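Local coordinates for kinesin-like protein KAR3 (Saccharomyces cerevisiae, PDB 1F9V) that binds ADP and magnesium in its kinesin motor domain and probably couples ATP hydrolysis to movement along microtubules, at residues A[12-16]-A[17-21]. The protein carries 2 engineered substitutions. Numbering follows the deposited sequence.
Sequences RPALK and NLENS. With ADP (adenosine-5'-diphosphate), chain C.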
# COMPACT_ATOMS: atom_id res chain seq x y z
N ARG A 12 -1.27 -6.72 -13.74
CA ARG A 12 -2.69 -6.73 -14.05
C ARG A 12 -2.89 -7.30 -15.45
O ARG A 12 -1.96 -7.37 -16.24
CB ARG A 12 -3.25 -5.30 -14.02
CG ARG A 12 -2.70 -4.38 -15.10
CD ARG A 12 -3.67 -3.25 -15.43
NE ARG A 12 -3.08 -2.18 -16.23
CZ ARG A 12 -2.85 -2.25 -17.54
NH1 ARG A 12 -3.18 -3.36 -18.21
NH2 ARG A 12 -2.31 -1.22 -18.19
N PRO A 13 -4.12 -7.77 -15.75
CA PRO A 13 -4.39 -8.30 -17.08
C PRO A 13 -4.23 -7.17 -18.10
O PRO A 13 -4.42 -6.00 -17.79
CB PRO A 13 -5.84 -8.79 -17.00
CG PRO A 13 -6.11 -8.96 -15.53
CD PRO A 13 -5.27 -7.91 -14.84
N ALA A 14 -3.88 -7.52 -19.34
CA ALA A 14 -3.73 -6.50 -20.36
C ALA A 14 -5.10 -6.09 -20.85
O ALA A 14 -6.06 -6.89 -20.80
CB ALA A 14 -2.89 -7.02 -21.53
N LEU A 15 -5.21 -4.84 -21.31
CA LEU A 15 -6.46 -4.34 -21.88
C LEU A 15 -6.39 -4.89 -23.31
O LEU A 15 -5.53 -4.49 -24.12
CB LEU A 15 -6.52 -2.81 -21.89
CG LEU A 15 -7.61 -2.22 -21.01
CD1 LEU A 15 -8.49 -3.29 -20.40
CD2 LEU A 15 -6.89 -1.40 -19.98
N LYS A 16 -7.32 -5.77 -23.67
CA LYS A 16 -7.22 -6.38 -24.99
C LYS A 16 -7.53 -5.55 -26.22
O LYS A 16 -8.38 -4.66 -26.22
CB LYS A 16 -7.95 -7.72 -25.01
CG LYS A 16 -7.11 -8.76 -24.25
CD LYS A 16 -7.19 -10.12 -24.83
CE LYS A 16 -6.65 -11.11 -23.82
NZ LYS A 16 -6.83 -12.51 -24.28
N ASN A 17 -6.74 -5.84 -27.25
CA ASN A 17 -6.81 -5.20 -28.58
C ASN A 17 -6.21 -3.79 -28.52
O ASN A 17 -5.69 -3.23 -29.51
CB ASN A 17 -8.27 -5.17 -29.08
CG ASN A 17 -8.89 -6.55 -29.15
OD1 ASN A 17 -8.18 -7.54 -29.43
ND2 ASN A 17 -10.18 -6.63 -28.83
N LEU A 18 -6.30 -3.19 -27.34
CA LEU A 18 -5.74 -1.85 -27.13
C LEU A 18 -4.29 -1.90 -26.63
O LEU A 18 -3.55 -0.93 -26.79
CB LEU A 18 -6.58 -1.06 -26.13
CG LEU A 18 -7.81 -1.77 -25.57
CD1 LEU A 18 -8.20 -1.13 -24.26
CD2 LEU A 18 -8.94 -1.69 -26.59
N GLU A 19 -3.89 -3.02 -26.03
CA GLU A 19 -2.53 -3.18 -25.53
C GLU A 19 -1.91 -4.43 -26.15
O GLU A 19 -2.61 -5.25 -26.74
CB GLU A 19 -2.53 -3.33 -24.01
CG GLU A 19 -2.50 -2.01 -23.26
CD GLU A 19 -2.71 -2.17 -21.77
OE1 GLU A 19 -3.00 -1.15 -21.11
OE2 GLU A 19 -2.57 -3.30 -21.26
N ASN A 20 -0.59 -4.57 -26.03
CA ASN A 20 0.10 -5.74 -26.55
C ASN A 20 1.48 -5.85 -25.93
O ASN A 20 1.98 -4.90 -25.34
CB ASN A 20 0.21 -5.66 -28.08
CG ASN A 20 1.19 -4.61 -28.54
OD1 ASN A 20 2.39 -4.69 -28.27
ND2 ASN A 20 0.68 -3.60 -29.25
N SER A 21 2.09 -7.02 -26.07
CA SER A 21 3.42 -7.26 -25.53
C SER A 21 4.38 -7.61 -26.67
O SER A 21 5.29 -8.43 -26.52
CB SER A 21 3.36 -8.41 -24.51
OG SER A 21 4.63 -8.62 -23.92
PB ADP C . -4.30 2.97 -11.14
O1B ADP C . -2.98 2.36 -10.85
O2B ADP C . -5.14 3.17 -9.78
O3B ADP C . -4.16 4.24 -11.89
PA ADP C . -6.68 1.48 -11.84
O1A ADP C . -6.80 0.53 -10.74
O2A ADP C . -7.56 2.62 -11.61
O3A ADP C . -5.18 1.96 -11.97
O5' ADP C . -7.11 0.82 -13.21
C5' ADP C . -6.35 0.67 -14.42
C4' ADP C . -7.32 -0.07 -15.39
O4' ADP C . -6.96 -1.45 -15.32
C3' ADP C . -8.79 -0.01 -14.95
O3' ADP C . -9.69 0.07 -16.07
C2' ADP C . -9.02 -1.28 -14.15
O2' ADP C . -10.40 -1.69 -14.09
C1' ADP C . -8.06 -2.26 -14.82
N9 ADP C . -7.47 -3.24 -13.87
C8 ADP C . -6.45 -2.97 -13.03
N7 ADP C . -6.14 -4.06 -12.34
C5 ADP C . -6.94 -5.03 -12.72
C6 ADP C . -7.09 -6.36 -12.37
N6 ADP C . -6.29 -6.91 -11.45
N1 ADP C . -8.06 -7.12 -12.97
C2 ADP C . -8.88 -6.61 -13.91
N3 ADP C . -8.74 -5.31 -14.26
C4 ADP C . -7.80 -4.50 -13.70
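Arg12 and Glu19, seven residues apart round the loop that leaves strand 4-11, meet in a two-pronged salt bridge beside the bound ADP, a compact example of a nucleotide-contacting arginine fixed by an acid of its own loop. Followed outward, Arg12 first serves the nucleotide: its CB packs on the adenine, 3.6 Å from N7 of ADP, and its CD comes close to C8 and to O4' of the ribose. With CG set between the backbone N and the carbonyl carbon (chi1 66°) and the chain extended from there to NE, the guanidinium is carried past the sugar to the carboxylate. NE is hydrogen-bonded to the carbonyl of Gly95 in the phosphate-binding loop. The end of the group then grips Glu19 with both terminal nitrogens. Arg12 NH1 reaches Glu19 OE2 at 3.1 Å, nearly straight and in the guanidinium plane, on the syn lone pair. Arg12 NH2 meets Glu19 OE1 at 3.0 Å on a more bent path, on the syn side but somewhat out of both planes. The guanidinium and carboxylate planes are 32° apart. Arg12 NH1 also donates to Pro13 O at 2.9 Å. The Pro13 ring meanwhile lies against the adenine, its CD 3.4 Å from C6 of ADP.

OE2 of Glu19 takes a second donor, Leu15 N at 3.1 Å, from above the carboxylate plane, and is also hydrogen-bonded to Ser321 OG. Glu19 N gives a weak hydrogen bond back to Leu15 O, 2.9 Å away. A leucine in place of Arg12 would probably leave the Glu19 carboxylate without its matching charge and Gly95 O without this donor. Sharing a carboxylate among a guanidinium, a backbone amide and a hydroxyl is likely to keep Glu19 ionised, and ties the shape of this surface loop to the arginine that lines the adenosine site.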